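Local atomic coordinates of insecticidal crystal protein Cry7Cal (Bacillus thuringiensis, PDB entry 5ZI1), a protein that acts as an insecticidal crystal toxin against a locust, probably by binding receptors and forming membrane pores, as other three-domain delta endotoxins do. Residues 299-304 and 313-318; 343-348 and 390-395; 356-361 and 373-378. All coordinates share one frame; numbering follows the deposited sequence.

Contact 1: residues 299-304 and 313-318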
ATOM      1  N   ILE A 299      13.930  11.211  15.092  1.00 52.37           N
ATOM      2  CA  ILE A 299      13.161  12.444  14.954  1.00 45.44           C
ATOM      3  C   ILE A 299      13.657  13.439  15.988  1.00 55.31           C
ATOM      4  O   ILE A 299      13.728  13.119  17.181  1.00 55.63           O
ATOM      5  CB  ILE A 299      11.649  12.247  15.158  1.00 45.56           C
ATOM      6  CG1 ILE A 299      11.085  11.127  14.307  1.00 48.41           C
ATOM      7  CG2 ILE A 299      10.917  13.552  14.873  1.00 48.89           C
ATOM      8  CD1 ILE A 299       9.675  10.770  14.697  1.00 43.56           C
ATOM      9  N   ASN A 300      13.958  14.654  15.554  1.00 52.68           N
ATOM     10  CA  ASN A 300      14.269  15.722  16.482  1.00 51.70           C
ATOM     11  C   ASN A 300      13.205  16.812  16.386  1.00 52.64           C
ATOM     12  O   ASN A 300      12.768  17.169  15.288  1.00 53.42           O
ATOM     13  CB  ASN A 300      15.650  16.317  16.220  1.00 50.21           C
ATOM     14  CG  ASN A 300      15.952  17.499  17.166  1.00 62.48           C
ATOM     15  OD1 ASN A 300      16.084  18.654  16.736  1.00 60.83           O
ATOM     16  ND2 ASN A 300      16.013  17.209  18.465  1.00 53.27           N
ATOM     17  N   VAL A 301      12.790  17.344  17.531  1.00 48.61           N
ATOM     18  CA  VAL A 301      11.875  18.477  17.575  1.00 49.46           C
ATOM     19  C   VAL A 301      12.550  19.613  18.330  1.00 52.85           C
ATOM     20  O   VAL A 301      13.182  19.388  19.367  1.00 57.19           O
ATOM     21  CB  VAL A 301      10.530  18.095  18.226  1.00 48.27           C
ATOM     22  CG1 VAL A 301       9.704  19.339  18.562  1.00 47.03           C
ATOM     23  CG2 VAL A 301       9.756  17.182  17.317  1.00 45.57           C
ATOM     24  N   ARG A 302      12.447  20.824  17.787  1.00 53.17           N
ATOM     25  CA  ARG A 302      12.842  22.047  18.474  1.00 47.23           C
ATOM     26  C   ARG A 302      11.606  22.899  18.701  1.00 52.78           C
ATOM     27  O   ARG A 302      10.795  23.082  17.780  1.00 49.56           O
ATOM     28  CB  ARG A 302      13.865  22.861  17.685  1.00 46.50           C
ATOM     29  CG  ARG A 302      15.168  22.166  17.451  1.00 55.68           C
ATOM     30  CD  ARG A 302      15.803  21.711  18.723  1.00 59.82           C
ATOM     31  NE  ARG A 302      17.241  21.943  18.661  1.00 68.05           N
ATOM     32  CZ  ARG A 302      18.154  20.982  18.553  1.00 74.62           C
ATOM     33  NH1 ARG A 302      17.786  19.705  18.520  1.00 70.65           N
ATOM     34  NH2 ARG A 302      19.443  21.302  18.489  1.00 79.74           N
ATOM     35  N   ALA A 303      11.481  23.448  19.913  1.00 46.98           N
ATOM     36  CA  ALA A 303      10.283  24.178  20.270  1.00 46.83           C
ATOM     37  C   ALA A 303      10.646  25.347  21.173  1.00 53.24           C
ATOM     38  O   ALA A 303      11.710  25.373  21.803  1.00 51.95           O
ATOM     39  CB  ALA A 303       9.261  23.262  20.943  1.00 48.96           C
ATOM     40  N   ARG A 304       9.748  26.332  21.214  1.00 49.96           N
ATOM     41  CA  ARG A 304       9.924  27.495  22.068  1.00 49.43           C
ATOM     42  C   ARG A 304       8.581  27.823  22.690  1.00 50.65           C
ATOM     43  O   ARG A 304       7.534  27.387  22.209  1.00 49.57           O
ATOM     44  CB  ARG A 304      10.477  28.704  21.301  1.00 50.38           C
ATOM     45  CG  ARG A 304       9.474  29.362  20.374  1.00 46.77           C
ATOM     46  CD  ARG A 304      10.122  30.498  19.603  1.00 48.54           C
ATOM     47  NE  ARG A 304       9.256  30.954  18.523  1.00 51.71           N
ATOM     48  CZ  ARG A 304       8.519  32.057  18.554  1.00 53.67           C
ATOM     49  NH1 ARG A 304       7.751  32.364  17.517  1.00 54.26           N
ATOM     50  NH2 ARG A 304       8.548  32.851  19.615  1.00 52.63           N
ATOM     51  N   ALA A 313       4.194  25.821  24.428  1.00 44.60           N
ATOM     52  CA  ALA A 313       5.267  25.635  23.468  1.00 45.05           C
ATOM     53  C   ALA A 313       4.692  25.424  22.070  1.00 47.09           C
ATOM     54  O   ALA A 313       3.558  24.964  21.909  1.00 43.94           O
ATOM     55  CB  ALA A 313       6.143  24.456  23.875  1.00 42.29           C
ATOM     56  N   ILE A 314       5.483  25.820  21.063  1.00 49.91           N
ATOM     57  CA  ILE A 314       5.224  25.584  19.650  1.00 42.93           C
ATOM     58  C   ILE A 314       6.536  25.124  19.034  1.00 49.75           C
ATOM     59  O   ILE A 314       7.616  25.558  19.447  1.00 44.13           O
ATOM     60  CB  ILE A 314       4.718  26.842  18.902  1.00 46.72           C
ATOM     61  CG1 ILE A 314       5.802  27.926  18.912  1.00 47.19           C
ATOM     62  CG2 ILE A 314       3.394  27.363  19.475  1.00 45.97           C
ATOM     63  CD1 ILE A 314       5.483  29.143  18.058  1.00 45.42           C
ATOM     64  N   TRP A 315       6.446  24.254  18.021  1.00 45.74           N
ATOM     65  CA  TRP A 315       7.670  23.805  17.366  1.00 49.35           C
ATOM     66  C   TRP A 315       8.257  24.948  16.561  1.00 45.92           C
ATOM     67  O   TRP A 315       7.533  25.679  15.890  1.00 44.83           O
ATOM     68  CB  TRP A 315       7.430  22.621  16.416  1.00 49.63           C
ATOM     69  CG  TRP A 315       6.842  21.392  17.011  1.00 47.61           C
ATOM     70  CD1 TRP A 315       6.248  21.273  18.227  1.00 47.60           C
ATOM     71  CD2 TRP A 315       6.778  20.100  16.404  1.00 47.94           C
ATOM     72  NE1 TRP A 315       5.813  19.986  18.418  1.00 49.98           N
ATOM     73  CE2 TRP A 315       6.136  19.243  17.315  1.00 46.46           C
ATOM     74  CE3 TRP A 315       7.215  19.583  15.184  1.00 45.40           C
ATOM     75  CZ2 TRP A 315       5.906  17.902  17.042  1.00 44.36           C
ATOM     76  CZ3 TRP A 315       6.991  18.248  14.916  1.00 47.31           C
ATOM     77  CH2 TRP A 315       6.343  17.423  15.838  1.00 47.43           C
ATOM     78  N   THR A 316       9.577  25.105  16.632  1.00 48.64           N
ATOM     79  CA  THR A 316      10.268  26.000  15.712  1.00 46.46           C
ATOM     80  C   THR A 316      10.777  25.259  14.476  1.00 51.30           C
ATOM     81  O   THR A 316      10.952  25.867  13.411  1.00 50.73           O
ATOM     82  CB  THR A 316      11.441  26.666  16.426  1.00 43.43           C
ATOM     83  OG1 THR A 316      12.419  25.670  16.751  1.00 48.78           O
ATOM     84  CG2 THR A 316      10.973  27.335  17.745  1.00 50.69           C
ATOM     85  N   GLY A 317      11.047  23.966  14.610  1.00 46.82           N
ATOM     86  CA  GLY A 317      11.552  23.169  13.507  1.00 53.08           C
ATOM     87  C   GLY A 317      11.599  21.720  13.930  1.00 49.63           C
ATOM     88  O   GLY A 317      11.338  21.377  15.087  1.00 47.29           O
ATOM     89  N   HIS A 318      11.934  20.863  12.973  1.00 50.22           N
ATOM     90  CA  HIS A 318      12.129  19.456  13.290  1.00 46.98           C
ATOM     91  C   HIS A 318      12.918  18.809  12.164  1.00 51.27           C
ATOM     92  O   HIS A 318      13.081  19.371  11.079  1.00 53.50           O
ATOM     93  CB  HIS A 318      10.801  18.733  13.525  1.00 44.17           C
ATOM     94  CG  HIS A 318      10.052  18.408  12.269  1.00 48.34           C
ATOM     95  ND1 HIS A 318       9.253  19.326  11.621  1.00 42.02           N
ATOM     96  CD2 HIS A 318       9.968  17.259  11.555  1.00 44.86           C
ATOM     97  CE1 HIS A 318       8.711  18.752  10.560  1.00 52.79           C
ATOM     98  NE2 HIS A 318       9.124  17.499  10.501  1.00 48.09           N
TER

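Contact 2: residues 343-348 and 390-395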
ATOM      1  N   LEU A 343      13.825  24.369  23.629  1.00 57.83           N
ATOM      2  CA  LEU A 343      13.390  23.022  23.961  1.00 55.61           C
ATOM      3  C   LEU A 343      13.727  22.106  22.799  1.00 58.65           C
ATOM      4  O   LEU A 343      13.750  22.531  21.638  1.00 54.17           O
ATOM      5  CB  LEU A 343      11.887  22.949  24.259  1.00 52.24           C
ATOM      6  CG  LEU A 343      11.303  23.958  25.255  1.00 55.95           C
ATOM      7  CD1 LEU A 343       9.787  24.091  25.082  1.00 51.37           C
ATOM      8  CD2 LEU A 343      11.655  23.592  26.703  1.00 52.37           C
ATOM      9  N   SER A 344      13.965  20.839  23.128  1.00 59.36           N
ATOM     10  CA  SER A 344      14.477  19.872  22.173  1.00 55.74           C
ATOM     11  C   SER A 344      14.160  18.475  22.669  1.00 54.98           C
ATOM     12  O   SER A 344      14.301  18.191  23.856  1.00 54.67           O
ATOM     13  CB  SER A 344      15.986  20.032  21.983  1.00 59.08           C
ATOM     14  OG  SER A 344      16.506  18.996  21.167  1.00 65.45           O
ATOM     15  N   HIS A 345      13.725  17.609  21.760  1.00 54.16           N
ATOM     16  CA  HIS A 345      13.602  16.197  22.084  1.00 51.82           C
ATOM     17  C   HIS A 345      14.016  15.376  20.877  1.00 55.03           C
ATOM     18  O   HIS A 345      13.695  15.715  19.735  1.00 54.12           O
ATOM     19  CB  HIS A 345      12.185  15.819  22.518  1.00 44.47           C
ATOM     20  CG  HIS A 345      12.096  14.461  23.145  1.00 54.00           C
ATOM     21  ND1 HIS A 345      12.035  13.294  22.403  1.00 59.95           N
ATOM     22  CD2 HIS A 345      12.084  14.084  24.449  1.00 53.42           C
ATOM     23  CE1 HIS A 345      11.969  12.260  23.228  1.00 62.22           C
ATOM     24  NE2 HIS A 345      11.997  12.713  24.475  1.00 55.14           N
ATOM     25  N   THR A 346      14.744  14.303  21.134  1.00 57.18           N
ATOM     26  CA  THR A 346      15.174  13.397  20.079  1.00 53.99           C
ATOM     27  C   THR A 346      14.603  12.022  20.383  1.00 54.72           C
ATOM     28  O   THR A 346      14.864  11.457  21.450  1.00 50.65           O
ATOM     29  CB  THR A 346      16.698  13.361  19.962  1.00 51.73           C
ATOM     30  OG1 THR A 346      17.184  14.671  19.646  1.00 53.61           O
ATOM     31  CG2 THR A 346      17.124  12.415  18.851  1.00 54.16           C
ATOM     32  N   PHE A 347      13.788  11.508  19.466  1.00 54.80           N
ATOM     33  CA  PHE A 347      13.369  10.117  19.513  1.00 54.30           C
ATOM     34  C   PHE A 347      14.383   9.284  18.732  1.00 53.45           C
ATOM     35  O   PHE A 347      14.688   9.601  17.578  1.00 56.18           O
ATOM     36  CB  PHE A 347      11.980   9.935  18.905  1.00 50.48           C
ATOM     37  CG  PHE A 347      10.876  10.794  19.511  1.00 46.99           C
ATOM     38  CD1 PHE A 347      10.630  12.075  19.043  1.00 48.65           C
ATOM     39  CD2 PHE A 347      10.016  10.266  20.462  1.00 43.73           C
ATOM     40  CE1 PHE A 347       9.570  12.841  19.559  1.00 46.17           C
ATOM     41  CE2 PHE A 347       8.954  11.016  20.972  1.00 49.64           C
ATOM     42  CZ  PHE A 347       8.727  12.304  20.514  1.00 42.96           C
ATOM     43  N   ASP A 348      14.905   8.222  19.349  1.00 53.98           N
ATOM     44  CA  ASP A 348      15.820   7.300  18.675  1.00 57.30           C
ATOM     45  C   ASP A 348      15.022   6.068  18.275  1.00 55.96           C
ATOM     46  O   ASP A 348      14.629   5.270  19.134  1.00 59.00           O
ATOM     47  CB  ASP A 348      16.998   6.938  19.574  1.00 52.29           C
ATOM     48  CG  ASP A 348      17.808   8.162  19.990  1.00 68.26           C
ATOM     49  OD1 ASP A 348      17.746   8.540  21.195  1.00 69.46           O
ATOM     50  OD2 ASP A 348      18.525   8.730  19.129  1.00 66.05           O
ATOM     51  N   ASP A 390       8.106   6.507  24.257  1.00 50.17           N
ATOM     52  CA  ASP A 390       8.884   7.719  24.442  1.00 54.53           C
ATOM     53  C   ASP A 390       8.020   8.926  24.093  1.00 52.97           C
ATOM     54  O   ASP A 390       7.112   8.842  23.257  1.00 52.34           O
ATOM     55  CB  ASP A 390      10.176   7.689  23.622  1.00 45.73           C
ATOM     56  CG  ASP A 390      11.149   8.764  24.063  1.00 55.48           C
ATOM     57  OD1 ASP A 390      10.901   9.344  25.138  1.00 61.53           O
ATOM     58  OD2 ASP A 390      12.150   9.036  23.370  1.00 57.21           O
ATOM     59  N   ALA A 391       8.307  10.046  24.747  1.00 52.94           N
ATOM     60  CA  ALA A 391       7.427  11.200  24.642  1.00 51.90           C
ATOM     61  C   ALA A 391       8.185  12.461  25.023  1.00 51.87           C
ATOM     62  O   ALA A 391       9.301  12.416  25.546  1.00 50.49           O
ATOM     63  CB  ALA A 391       6.183  11.034  25.516  1.00 47.55           C
ATOM     64  N   PHE A 392       7.582  13.590  24.683  1.00 53.12           N
ATOM     65  CA  PHE A 392       7.944  14.883  25.234  1.00 50.17           C
ATOM     66  C   PHE A 392       6.655  15.592  25.600  1.00 49.28           C
ATOM     67  O   PHE A 392       5.634  15.445  24.918  1.00 50.19           O
ATOM     68  CB  PHE A 392       8.786  15.761  24.270  1.00 49.15           C
ATOM     69  CG  PHE A 392       8.096  16.120  22.971  1.00 47.87           C
ATOM     70  CD1 PHE A 392       7.169  17.153  22.910  1.00 50.20           C
ATOM     71  CD2 PHE A 392       8.429  15.462  21.801  1.00 47.08           C
ATOM     72  CE1 PHE A 392       6.546  17.498  21.715  1.00 52.21           C
ATOM     73  CE2 PHE A 392       7.813  15.797  20.593  1.00 52.26           C
ATOM     74  CZ  PHE A 392       6.869  16.811  20.552  1.00 50.03           C
ATOM     75  N   SER A 393       6.704  16.333  26.700  1.00 50.73           N
ATOM     76  CA  SER A 393       5.565  17.094  27.195  1.00 52.69           C
ATOM     77  C   SER A 393       6.072  18.485  27.532  1.00 55.43           C
ATOM     78  O   SER A 393       6.814  18.659  28.505  1.00 53.83           O
ATOM     79  CB  SER A 393       4.931  16.427  28.406  1.00 47.48           C
ATOM     80  OG  SER A 393       3.589  16.856  28.548  1.00 58.49           O
ATOM     81  N   PHE A 394       5.710  19.454  26.699  1.00 50.89           N
ATOM     82  CA  PHE A 394       6.159  20.825  26.837  1.00 50.64           C
ATOM     83  C   PHE A 394       5.057  21.680  27.442  1.00 50.48           C
ATOM     84  O   PHE A 394       3.886  21.296  27.477  1.00 52.55           O
ATOM     85  CB  PHE A 394       6.578  21.390  25.486  1.00 50.35           C
ATOM     86  CG  PHE A 394       7.781  20.728  24.903  1.00 55.64           C
ATOM     87  CD1 PHE A 394       8.800  20.280  25.724  1.00 55.68           C
ATOM     88  CD2 PHE A 394       7.892  20.545  23.531  1.00 53.20           C
ATOM     89  CE1 PHE A 394       9.914  19.660  25.189  1.00 53.40           C
ATOM     90  CE2 PHE A 394       9.002  19.940  22.987  1.00 52.95           C
ATOM     91  CZ  PHE A 394      10.017  19.495  23.818  1.00 56.13           C
ATOM     92  N   SER A 395       5.447  22.877  27.874  1.00 46.66           N
ATOM     93  CA  SER A 395       4.541  23.723  28.634  1.00 53.33           C
ATOM     94  C   SER A 395       3.275  23.986  27.842  1.00 50.55           C
ATOM     95  O   SER A 395       3.299  24.099  26.616  1.00 55.54           O
ATOM     96  CB  SER A 395       5.193  25.053  28.988  1.00 54.87           C
ATOM     97  OG  SER A 395       4.774  26.041  28.063  1.00 57.89           O
TER
HETATM   98  O   HOH W   1      13.054   7.185  21.837  1.00 58.74           O

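Contact 3: residues 356-361 and 373-378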
ATOM      1  N   GLN A 356       2.076   3.234  16.934  1.00 51.99           N
ATOM      2  CA  GLN A 356       1.026   4.124  17.421  1.00 50.61           C
ATOM      3  C   GLN A 356       1.640   5.425  17.905  1.00 49.60           C
ATOM      4  O   GLN A 356       2.752   5.435  18.436  1.00 54.53           O
ATOM      5  CB  GLN A 356       0.233   3.474  18.556  1.00 54.19           C
ATOM      6  CG  GLN A 356      -0.942   4.287  19.011  1.00 54.40           C
ATOM      7  CD  GLN A 356      -1.680   3.652  20.167  1.00 53.88           C
ATOM      8  OE1 GLN A 356      -2.850   3.290  20.032  1.00 50.55           O
ATOM      9  NE2 GLN A 356      -1.010   3.529  21.318  1.00 52.99           N
ATOM     10  N   THR A 357       0.903   6.520  17.727  1.00 51.35           N
ATOM     11  CA  THR A 357       1.281   7.811  18.293  1.00 48.59           C
ATOM     12  C   THR A 357       0.086   8.428  19.001  1.00 48.90           C
ATOM     13  O   THR A 357      -1.072   8.108  18.714  1.00 49.02           O
ATOM     14  CB  THR A 357       1.807   8.797  17.232  1.00 46.39           C
ATOM     15  OG1 THR A 357       0.772   9.076  16.280  1.00 43.26           O
ATOM     16  CG2 THR A 357       3.019   8.212  16.497  1.00 46.48           C
ATOM     17  N   TYR A 358       0.391   9.309  19.958  1.00 55.74           N
ATOM     18  CA  TYR A 358      -0.592  10.092  20.696  1.00 45.97           C
ATOM     19  C   TYR A 358      -0.095  11.523  20.698  1.00 47.03           C
ATOM     20  O   TYR A 358       1.098  11.764  20.920  1.00 49.80           O
ATOM     21  CB  TYR A 358      -0.775   9.568  22.128  1.00 52.90           C
ATOM     22  CG  TYR A 358      -1.581  10.475  23.062  1.00 57.26           C
ATOM     23  CD1 TYR A 358      -2.974  10.530  22.995  1.00 54.02           C
ATOM     24  CD2 TYR A 358      -0.943  11.272  24.005  1.00 54.46           C
ATOM     25  CE1 TYR A 358      -3.702  11.352  23.820  1.00 50.73           C
ATOM     26  CE2 TYR A 358      -1.671  12.099  24.860  1.00 60.14           C
ATOM     27  CZ  TYR A 358      -3.045  12.130  24.763  1.00 60.57           C
ATOM     28  OH  TYR A 358      -3.758  12.944  25.609  1.00 63.48           O
ATOM     29  N   SER A 359      -0.989  12.473  20.413  1.00 42.25           N
ATOM     30  CA  SER A 359      -0.570  13.867  20.343  1.00 46.04           C
ATOM     31  C   SER A 359      -1.609  14.783  20.983  1.00 44.72           C
ATOM     32  O   SER A 359      -2.794  14.449  21.063  1.00 42.64           O
ATOM     33  CB  SER A 359      -0.320  14.302  18.891  1.00 40.88           C
ATOM     34  OG  SER A 359      -1.526  14.293  18.141  1.00 46.67           O
ATOM     35  N   ILE A 360      -1.144  15.943  21.444  1.00 47.07           N
ATOM     36  CA  ILE A 360      -2.016  17.048  21.846  1.00 47.28           C
ATOM     37  C   ILE A 360      -1.811  18.166  20.840  1.00 44.12           C
ATOM     38  O   ILE A 360      -0.680  18.617  20.630  1.00 45.81           O
ATOM     39  CB  ILE A 360      -1.728  17.571  23.273  1.00 49.46           C
ATOM     40  CG1 ILE A 360      -1.794  16.465  24.326  1.00 50.14           C
ATOM     41  CG2 ILE A 360      -2.760  18.678  23.662  1.00 38.50           C
ATOM     42  CD1 ILE A 360      -3.199  15.997  24.617  1.00 55.15           C
ATOM     43  N   ALA A 361      -2.899  18.625  20.235  1.00 42.16           N
ATOM     44  CA  ALA A 361      -2.858  19.774  19.343  1.00 47.85           C
ATOM     45  C   ALA A 361      -3.518  20.965  20.029  1.00 48.64           C
ATOM     46  O   ALA A 361      -4.500  20.807  20.764  1.00 48.51           O
ATOM     47  CB  ALA A 361      -3.555  19.469  18.003  1.00 46.44           C
ATOM     48  N   VAL A 373       1.911  21.802  19.025  1.00 48.84           N
ATOM     49  CA  VAL A 373       1.876  20.389  19.388  1.00 46.43           C
ATOM     50  C   VAL A 373       2.766  20.213  20.615  1.00 50.89           C
ATOM     51  O   VAL A 373       3.945  19.843  20.489  1.00 52.50           O
ATOM     52  CB  VAL A 373       2.327  19.496  18.220  1.00 49.09           C
ATOM     53  CG1 VAL A 373       2.282  18.039  18.645  1.00 44.83           C
ATOM     54  CG2 VAL A 373       1.441  19.753  16.966  1.00 38.35           C
ATOM     55  N   PRO A 374       2.264  20.490  21.822  1.00 48.43           N
ATOM     56  CA  PRO A 374       3.150  20.457  22.997  1.00 52.98           C
ATOM     57  C   PRO A 374       3.458  19.056  23.482  1.00 56.95           C
ATOM     58  O   PRO A 374       4.399  18.893  24.275  1.00 52.74           O
ATOM     59  CB  PRO A 374       2.375  21.262  24.058  1.00 47.22           C
ATOM     60  CG  PRO A 374       0.950  21.241  23.617  1.00 50.07           C
ATOM     61  CD  PRO A 374       0.942  21.090  22.117  1.00 48.24           C
ATOM     62  N   LEU A 375       2.733  18.042  23.003  1.00 51.33           N
ATOM     63  CA  LEU A 375       2.980  16.678  23.443  1.00 51.72           C
ATOM     64  C   LEU A 375       2.834  15.706  22.273  1.00 52.76           C
ATOM     65  O   LEU A 375       1.872  15.791  21.498  1.00 49.31           O
ATOM     66  CB  LEU A 375       2.036  16.322  24.591  1.00 50.41           C
ATOM     67  CG  LEU A 375       2.154  14.908  25.160  1.00 58.43           C
ATOM     68  CD1 LEU A 375       1.717  14.933  26.624  1.00 51.56           C
ATOM     69  CD2 LEU A 375       1.324  13.865  24.408  1.00 53.05           C
ATOM     70  N   LEU A 376       3.803  14.797  22.156  1.00 51.90           N
ATOM     71  CA  LEU A 376       3.807  13.719  21.169  1.00 47.37           C
ATOM     72  C   LEU A 376       4.429  12.497  21.827  1.00 45.77           C
ATOM     73  O   LEU A 376       5.578  12.550  22.265  1.00 47.95           O
ATOM     74  CB  LEU A 376       4.594  14.113  19.917  1.00 48.36           C
ATOM     75  CG  LEU A 376       4.709  13.113  18.749  1.00 47.63           C
ATOM     76  CD1 LEU A 376       3.372  12.932  18.060  1.00 41.76           C
ATOM     77  CD2 LEU A 376       5.748  13.591  17.760  1.00 41.46           C
ATOM     78  N   ARG A 377       3.673  11.409  21.908  1.00 51.68           N
ATOM     79  CA  ARG A 377       4.108  10.161  22.525  1.00 50.64           C
ATOM     80  C   ARG A 377       4.119   9.057  21.469  1.00 49.79           C
ATOM     81  O   ARG A 377       3.125   8.864  20.759  1.00 44.56           O
ATOM     82  CB  ARG A 377       3.165   9.810  23.683  1.00 50.70           C
ATOM     83  CG  ARG A 377       3.471   8.550  24.461  1.00 57.17           C
ATOM     84  CD  ARG A 377       2.284   8.191  25.339  1.00 55.98           C
ATOM     85  NE  ARG A 377       1.893   9.323  26.165  1.00 69.19           N
ATOM     86  CZ  ARG A 377       0.635   9.660  26.447  1.00 67.28           C
ATOM     87  NH1 ARG A 377       0.403  10.710  27.219  1.00 66.95           N
ATOM     88  NH2 ARG A 377      -0.384   8.958  25.964  1.00 61.22           N
ATOM     89  N   LEU A 378       5.232   8.337  21.370  1.00 47.15           N
ATOM     90  CA  LEU A 378       5.376   7.240  20.424  1.00 49.86           C
ATOM     91  C   LEU A 378       5.344   5.904  21.150  1.00 52.49           C
ATOM     92  O   LEU A 378       5.938   5.757  22.224  1.00 55.13           O
ATOM     93  CB  LEU A 378       6.683   7.337  19.630  1.00 54.52           C
ATOM     94  CG  LEU A 378       7.100   8.617  18.907  1.00 49.42           C
ATOM     95  CD1 LEU A 378       8.125   8.271  17.837  1.00 51.32           C
ATOM     96  CD2 LEU A 378       5.916   9.321  18.314  1.00 48.74           C
TER

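Contact 1: residues 299-304 and 313-318
Arg302 and the pair Thr316 and Gly317 face each other across two antiparallel strands, and this two-to-one match is a classic beta bulge. Backbone bonds carry the pairing. Arg302 N donates to Gly317 O at 3.0 Å. Arg302 O is gripped twice, by Thr316 N at 2.6 Å and by Gly317 N at 3.3 Å. Both donors come from the same face of the carbonyl plane. Beyond the bulge the register is shifted by one, and Arg304 and Ile314 exchange two backbone bonds.

The main apolar contact is a CH-pi interaction. Val301 CG1 sits over the centre of the Trp315 five-membered ring, 3.7 Å from its centroid. Val301 CG2 covers the six-membered ring, 3.7 Å from Trp315 CH2. Arg304 lies on the other side of the sheet. Its chain, extended from CG to NE, passes over Thr316 CG2, which is 3.6 Å from Arg304 CG.

Two polar ends bond beyond the pair: Trp315 NE1 to Val373 O of strand 369-382, in the neighbouring sheet, and Thr316 OG1 to Thr337 O. The two strands form a hairpin in the middle of a four-stranded sheet, with strand 343-348 beside 294-306 and strand 331-336 beside 312-324.

Contact 2: residues 343-348 and 390-395
Asp390 and His345 reach toward each other, tip to tip, between strands that run nearly antiparallel but belong to different sheets. Asp390 OD2 lies 3.2 Å from His345 CE1, a carbon, and the carboxylate and ring planes are 55° apart. A water bridges the two strands: it donates to Asp390 OD2 at 2.6 Å and accepts a longer bond from Asp348 N. The other oxygen, Asp390 OD1, takes the N-H of Ala391 from above the carboxylate plane. Asp390 O lies at the edge of the Phe347 ring.

Ala391 turns its CB away and offers its backbone. Ala391 C lies over one face of the imidazole. Ala391 O is 2.9 Å from His345 NE2, but the angle is too poor for a hydrogen bond, which fits a carbonyl placed above the ring.

Phe392 points into the interface. Phe392 CB approaches the His345 ring obliquely, 3.7 Å from His345 CD2. Phe392 CD2 meets Phe347 CZ at 3.4 Å. The Phe347 and Phe392 rings touch rim to rim, with their planes at 57°. His345 ND1 lies over the centre of the Phe347 ring. His345, Phe347 and Phe392 form an aromatic cluster.

Phe394 closes the far end. Leu343 CB lies over one face of its ring, 4.1 Å from the centroid, and Leu343 CD1 approaches Phe394 CG. Phe392 CD1 lies over the opposite face, offset toward the rim.

No direct hydrogen bond joins the two segments. Outer strands of two antiparallel sheets pack through aromatic side chains without backbone pairing, as in the beta-prism second domain of Cry toxins. Aromatic and aliphatic packing holds most of the interface, while the water-linked carboxylate marks its more polar end. A negative Asp390 beside the imidazole would probably favour a protonated His345.

Contact 3: residues 356-361 and 373-378
The beta hairpin of strands 352-365 and 369-382 brings Tyr358 against Arg377, a hydrogen-bonded antiparallel pair. Tyr358 N donates to Arg377 O at 2.9 Å. Arg377 N returns a bond to Tyr358 O at 2.8 Å, almost straight at 172°. Further along, Ile360 N donates to Leu375 O.

On the face that carries Tyr358, the Arg377 guanidinium lies nearly parallel to the phenol ring, with the planes 13° apart. Tyr358 CD2 lies over one face of the guanidinium, offset toward its rim, and Arg377 NH2 comes within 3.1 Å of that atom. The arginine chain bends at chi3 (-53°), which sets NE. Tyr379 OH, just past the segment, accepts a hydrogen bond from Arg377 NH2. Leu375 CD2 approaches the Tyr358 ring obliquely, 3.5 Å from Tyr358 CD2. Next to it, Ile360 CG1 packs on Leu375 CB.

These strands are the middle pair of a four-stranded antiparallel sheet in the second, beta-prism domain of the toxin. Strand 404-407 flanks 352-365, and strand 387-393 flanks 369-382.

The face with Thr357, Ser359, Leu376 and Leu378 is buried. Thr357 CG2 and Leu378 CD2 touch at 3.6 Å, their side chains lying side by side. Leu376 CD1 approaches Ser359 CB at 4.0 Å. Trp452 and Leu450 of strand 448-454 also cover Thr357.

In the fold
All three contacts lie in the same beta-prism domain. Contacts 1 and 3 are each the central hairpin of a four-stranded antiparallel sheet. Contact 2 packs an outer strand of one sheet against an outer strand of the other. Backbone hydrogen bonds therefore dominate contacts 1 and 3, and side chains dominate contact 2. Contact 1 is the most buried, though its arginines lie toward the surface. Contacts 2 and 3 are partly buried. Contact 3 keeps a regular register, unlike contact 1. Each strand of contact 2 borders one hairpin, 343-348 that of contact 1 and 387-393 that of contact 3. Contact 3 is nested inside the chain loop that contact 2 closes.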